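PDB 1IQ6: (R)-specific enoyl-CoA hydratase from Aeromonas punctata, which catalyses the hydration of trans-2-enoyl-CoA with acyl chains of four to six carbons to the corresponding (3R)-3-hydroxyacyl-CoA. Local coordinates for residues B[30-34]-B[35-39]; B[102-106]-B[107-111]. One frame throughout, in Å; residues are numbered along the deposited sequence.

Interaction 1: B[30-34]-B[35-39]; sequences SEDFN and PLHLD
The backbone N of His37 donates to Asn34 O at 2.9 Å, an almost straight bond (167° at the hydrogen) that reaches the carbonyl from above its plane. It closes a beta turn with Pro35 and Leu36 at its corners. The chain keeps coiling beyond it, and Pro35 O takes the amides of both Leu38 and Asp39.

This turn folds His37 back over the preceding residues. The ring carbon CD2 of His37 rests 3.6 Å from Asn34 CB, and NE2 lies 3.8 Å from Asp32 OD2, longer than a hydrogen bond. Carboxylate and imidazole planes stand 81° apart. Asp32 holds CG anti to its own nitrogen (chi1 -177°), which swings the carboxylate to the His37 side, while its OD1 accepts Asn34 N at 3.0 Å to form an Asx turn. Upstream, Ser30 OG accepts Asp32 N in an ST turn.

Asp32 OD2 is hydrogen-bonded instead to Ser63 OG of the second subunit, and Asn34 OD1 to Gly74 N of that subunit. His37 ND1 bonds Ile52 O, and its ring stacks on His54. Asp32 to His37 probably help bind the hydroxyacyl-CoA, as in related enzymes, at the dimer interface. Residues 30-39 bridge two helices: Phe33, His37 and Leu38 pack on helix 20-30, Pro35 and Leu36 touch Phe42 of helix 40-44, and Asp39 is the N-cap of the latter.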
loop_
_atom_site.group_PDB
_atom_site.type_symbol
_atom_site.label_atom_id
_atom_site.label_comp_id
_atom_site.label_asym_id
_atom_site.label_seq_id
_atom_site.Cartn_x
_atom_site.Cartn_y
_atom_site.Cartn_z
ATOM N N SER B 30 -8.473 0.213 5.947
ATOM C CA SER B 30 -8.421 -0.712 4.818
ATOM C C SER B 30 -9.604 -1.664 4.724
ATOM O O SER B 30 -9.855 -2.242 3.669
ATOM C CB SER B 30 -7.146 -1.555 4.912
ATOM O OG SER B 30 -7.208 -2.413 6.043
ATOM N N GLU B 31 -10.317 -1.821 5.835
ATOM C CA GLU B 31 -11.449 -2.738 5.936
ATOM C C GLU B 31 -10.938 -4.181 6.008
ATOM O O GLU B 31 -11.711 -5.129 5.864
ATOM C CB GLU B 31 -12.406 -2.579 4.744
ATOM C CG GLU B 31 -13.039 -1.197 4.633
ATOM C CD GLU B 31 -13.940 -0.863 5.809
ATOM O OE1 GLU B 31 -14.205 0.340 6.022
ATOM O OE2 GLU B 31 -14.391 -1.796 6.511
ATOM N N ASP B 32 -9.634 -4.346 6.238
ATOM C CA ASP B 32 -9.035 -5.679 6.336
ATOM C C ASP B 32 -8.907 -6.132 7.784
ATOM O O ASP B 32 -7.913 -5.839 8.457
ATOM C CB ASP B 32 -7.648 -5.718 5.678
ATOM C CG ASP B 32 -7.029 -7.114 5.706
ATOM O OD1 ASP B 32 -7.671 -8.043 6.235
ATOM O OD2 ASP B 32 -5.902 -7.285 5.190
ATOM N N PHE B 33 -9.917 -6.852 8.258
ATOM C CA PHE B 33 -9.921 -7.355 9.622
ATOM C C PHE B 33 -9.550 -8.841 9.664
ATOM O O PHE B 33 -10.033 -9.590 10.513
ATOM C CB PHE B 33 -11.296 -7.134 10.258
ATOM C CG PHE B 33 -11.729 -5.696 10.272
ATOM C CD1 PHE B 33 -12.404 -5.145 9.185
ATOM C CD2 PHE B 33 -11.437 -4.882 11.361
ATOM C CE1 PHE B 33 -12.783 -3.799 9.184
ATOM C CE2 PHE B 33 -11.809 -3.536 11.372
ATOM C CZ PHE B 33 -12.482 -2.995 10.281
ATOM N N ASN B 34 -8.689 -9.256 8.737
ATOM C CA ASN B 34 -8.227 -10.643 8.672
ATOM C C ASN B 34 -7.703 -10.998 10.069
ATOM O O ASN B 34 -6.822 -10.315 10.598
ATOM C CB ASN B 34 -7.094 -10.758 7.640
ATOM C CG ASN B 34 -6.817 -12.192 7.213
ATOM O OD1 ASN B 34 -7.196 -13.143 7.889
ATOM N ND2 ASN B 34 -6.133 -12.346 6.080
ATOM N N PRO B 35 -8.244 -12.059 10.691
ATOM C CA PRO B 35 -7.803 -12.464 12.030
ATOM C C PRO B 35 -6.302 -12.724 12.164
ATOM O O PRO B 35 -5.772 -12.757 13.274
ATOM C CB PRO B 35 -8.661 -13.700 12.323
ATOM C CG PRO B 35 -9.023 -14.217 10.958
ATOM C CD PRO B 35 -9.298 -12.957 10.190
ATOM N N LEU B 36 -5.623 -12.900 11.032
ATOM C CA LEU B 36 -4.181 -13.134 11.036
ATOM C C LEU B 36 -3.451 -11.941 11.648
ATOM O O LEU B 36 -2.343 -12.079 12.170
ATOM C CB LEU B 36 -3.656 -13.345 9.607
ATOM C CG LEU B 36 -3.855 -14.685 8.895
ATOM C CD1 LEU B 36 -5.311 -14.898 8.573
ATOM C CD2 LEU B 36 -3.034 -14.698 7.617
ATOM N N HIS B 37 -4.086 -10.775 11.585
ATOM C CA HIS B 37 -3.493 -9.545 12.097
ATOM C C HIS B 37 -3.966 -9.120 13.484
ATOM O O HIS B 37 -3.448 -8.148 14.033
ATOM C CB HIS B 37 -3.785 -8.388 11.134
ATOM C CG HIS B 37 -3.475 -8.693 9.703
ATOM N ND1 HIS B 37 -2.213 -9.038 9.272
ATOM C CD2 HIS B 37 -4.262 -8.692 8.601
ATOM C CE1 HIS B 37 -2.235 -9.238 7.965
ATOM N NE2 HIS B 37 -3.467 -9.034 7.533
ATOM N N LEU B 38 -4.922 -9.841 14.066
ATOM C CA LEU B 38 -5.463 -9.425 15.359
ATOM C C LEU B 38 -5.664 -10.478 16.453
ATOM O O LEU B 38 -5.399 -10.215 17.628
ATOM C CB LEU B 38 -6.801 -8.719 15.117
ATOM C CG LEU B 38 -6.837 -7.678 13.991
ATOM C CD1 LEU B 38 -8.277 -7.334 13.647
ATOM C CD2 LEU B 38 -6.067 -6.436 14.411
ATOM N N ASP B 39 -6.138 -11.660 16.071
ATOM C CA ASP B 39 -6.430 -12.728 17.027
ATOM C C ASP B 39 -5.282 -13.699 17.311
ATOM O O ASP B 39 -4.873 -14.463 16.439
ATOM C CB ASP B 39 -7.655 -13.504 16.527
ATOM C CG ASP B 39 -8.102 -14.592 17.485
ATOM O OD1 ASP B 39 -9.117 -15.253 17.182
ATOM O OD2 ASP B 39 -7.451 -14.794 18.529
#

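Interaction 2: B[102-106]-B[107-111]; sequences ALRED and KPIAT
Backbone bonds join Ala102 and Thr111, the hydrogen-bonded pair near the end of an antiparallel hairpin. Thr111 N donates to Ala102 O at 2.9 Å; the return bond from Ala102 N to Thr111 O is weak. Leu103 and Ala110 form the non-hydrogen-bonded pair next to it, and toward the loop Arg104 N adds a single bond to Ile109 O at 3.0 Å. Water 1 donates to both Arg104 O and Ile109 O, linking the strands where they part, and Pro108 centres an inverse gamma turn.

Charged contacts gather at the loop. With its chain bent at chi3 (57°), Arg104 grips Asp106 side-on: NE reaches OD1, and NH1 meets OD2 at 2.7 Å in a salt bridge. Both oxygens use syn lone pairs and lie close to the guanidinium plane, which holds that group's rotation. Lys107 runs alongside, its NZ 3.8 Å from Arg104 NH1. Asp106 probably offsets this like-charge approach, and water 2 accepts from both Lys107 NZ and Arg104 NH2.

Van der Waals contacts lie on both sides of the hairpin. Ile109 CD1 sits over one guanidinium face of Arg104, toward its rim. On the other side the apolar Leu103 CD2 presses on Ala110 CB at a tight 3.5 Å, with Leu6 touching both residues. The hairpin joins strands 93-103 and 109-117, and strand 123-132 flanks the second, where Val130 meets Ile109 and Glu128 meets Thr111.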
loop_
_atom_site.group_PDB
_atom_site.type_symbol
_atom_site.label_atom_id
_atom_site.label_comp_id
_atom_site.label_asym_id
_atom_site.label_seq_id
_atom_site.Cartn_x
_atom_site.Cartn_y
_atom_site.Cartn_z
ATOM N N ALA B 102 17.347 4.985 -10.801
ATOM C CA ALA B 102 17.297 5.526 -12.156
ATOM C C ALA B 102 16.573 6.862 -12.225
ATOM O O ALA B 102 15.611 7.101 -11.500
ATOM C CB ALA B 102 16.631 4.523 -13.091
ATOM N N LEU B 103 17.055 7.735 -13.103
ATOM C CA LEU B 103 16.458 9.048 -13.302
ATOM C C LEU B 103 16.279 9.258 -14.799
ATOM O O LEU B 103 17.257 9.429 -15.528
ATOM C CB LEU B 103 17.364 10.145 -12.733
ATOM C CG LEU B 103 17.541 10.188 -11.215
ATOM C CD1 LEU B 103 18.578 11.234 -10.847
ATOM C CD2 LEU B 103 16.207 10.498 -10.555
ATOM N N ARG B 104 15.034 9.236 -15.259
ATOM C CA ARG B 104 14.757 9.421 -16.680
ATOM C C ARG B 104 15.070 10.835 -17.142
ATOM O O ARG B 104 14.988 11.789 -16.369
ATOM C CB ARG B 104 13.299 9.073 -16.976
ATOM C CG ARG B 104 13.045 7.577 -16.957
ATOM C CD ARG B 104 11.572 7.235 -17.036
ATOM N NE ARG B 104 10.925 7.786 -18.221
ATOM C CZ ARG B 104 9.675 7.506 -18.575
ATOM N NH1 ARG B 104 9.153 8.049 -19.666
ATOM N NH2 ARG B 104 8.948 6.673 -17.841
ATOM N N GLU B 105 15.439 10.967 -18.411
ATOM C CA GLU B 105 15.765 12.275 -18.958
ATOM C C GLU B 105 14.754 12.776 -19.979
ATOM O O GLU B 105 14.877 13.895 -20.480
ATOM C CB GLU B 105 17.174 12.255 -19.555
ATOM C CG GLU B 105 18.240 11.942 -18.514
ATOM C CD GLU B 105 19.640 12.279 -18.976
ATOM O OE1 GLU B 105 20.587 12.075 -18.186
ATOM O OE2 GLU B 105 19.797 12.750 -20.121
ATOM N N ASP B 106 13.752 11.956 -20.281
ATOM C CA ASP B 106 12.705 12.355 -21.218
ATOM C C ASP B 106 11.591 13.009 -20.407
ATOM O O ASP B 106 10.829 13.830 -20.918
ATOM C CB ASP B 106 12.173 11.139 -21.988
ATOM C CG ASP B 106 11.535 10.101 -21.084
ATOM O OD1 ASP B 106 12.111 9.803 -20.018
ATOM O OD2 ASP B 106 10.463 9.572 -21.449
ATOM N N LYS B 107 11.519 12.639 -19.130
ATOM C CA LYS B 107 10.526 13.170 -18.198
ATOM C C LYS B 107 11.121 13.137 -16.792
ATOM O O LYS B 107 11.964 12.293 -16.492
ATOM C CB LYS B 107 9.247 12.326 -18.222
ATOM C CG LYS B 107 8.541 12.276 -19.569
ATOM C CD LYS B 107 7.147 11.674 -19.445
ATOM C CE LYS B 107 7.190 10.240 -18.950
ATOM N NZ LYS B 107 5.824 9.684 -18.735
ATOM N N PRO B 108 10.693 14.060 -15.913
ATOM C CA PRO B 108 11.196 14.118 -14.536
ATOM C C PRO B 108 10.616 12.993 -13.682
ATOM O O PRO B 108 9.766 13.221 -12.819
ATOM C CB PRO B 108 10.745 15.498 -14.070
ATOM C CG PRO B 108 9.435 15.648 -14.762
ATOM C CD PRO B 108 9.749 15.163 -16.167
ATOM N N ILE B 109 11.088 11.780 -13.935
ATOM C CA ILE B 109 10.627 10.598 -13.222
ATOM C C ILE B 109 11.809 9.839 -12.632
ATOM O O ILE B 109 12.876 9.764 -13.239
ATOM C CB ILE B 109 9.844 9.670 -14.176
ATOM C CG1 ILE B 109 8.570 10.382 -14.644
ATOM C CG2 ILE B 109 9.522 8.343 -13.489
ATOM C CD1 ILE B 109 7.739 9.589 -15.632
ATOM N N ALA B 110 11.617 9.282 -11.441
ATOM C CA ALA B 110 12.668 8.529 -10.782
ATOM C C ALA B 110 12.166 7.152 -10.391
ATOM O O ALA B 110 10.980 6.967 -10.113
ATOM C CB ALA B 110 13.143 9.266 -9.529
ATOM N N THR B 111 13.070 6.184 -10.405
ATOM C CA THR B 111 12.732 4.834 -9.981
ATOM C C THR B 111 13.578 4.573 -8.743
ATOM O O THR B 111 14.754 4.939 -8.696
ATOM C CB THR B 111 13.058 3.788 -11.063
ATOM O OG1 THR B 111 12.261 4.047 -12.223
ATOM C CG2 THR B 111 12.755 2.379 -10.554
HETATM O O HOH W 1 14.332 12.239 -13.862
HETATM O O HOH W 2 5.931 6.960 -18.711
#

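From the N terminus, the chain passes strand 11-17 and helix 20-30 before interaction 1, a turn that closes on itself and leads straight into helix 40-44. Helix 55-68 and strand 76-84 follow, and then interaction 2 closes the hairpin between strands 93-103 and 109-117. The two contacts are therefore in series, neither enclosing nor crossing the other. Interactions 1 and 2 lie on opposite sides of the chain's centre, with centres about 38 Å apart and nearest atoms about 25 Å apart. Interaction 1 ties the helical part of this hot dog-type fold to the second subunit, whereas interaction 2 joins neighbouring sheet strands away from the residues that probably bind the substrate.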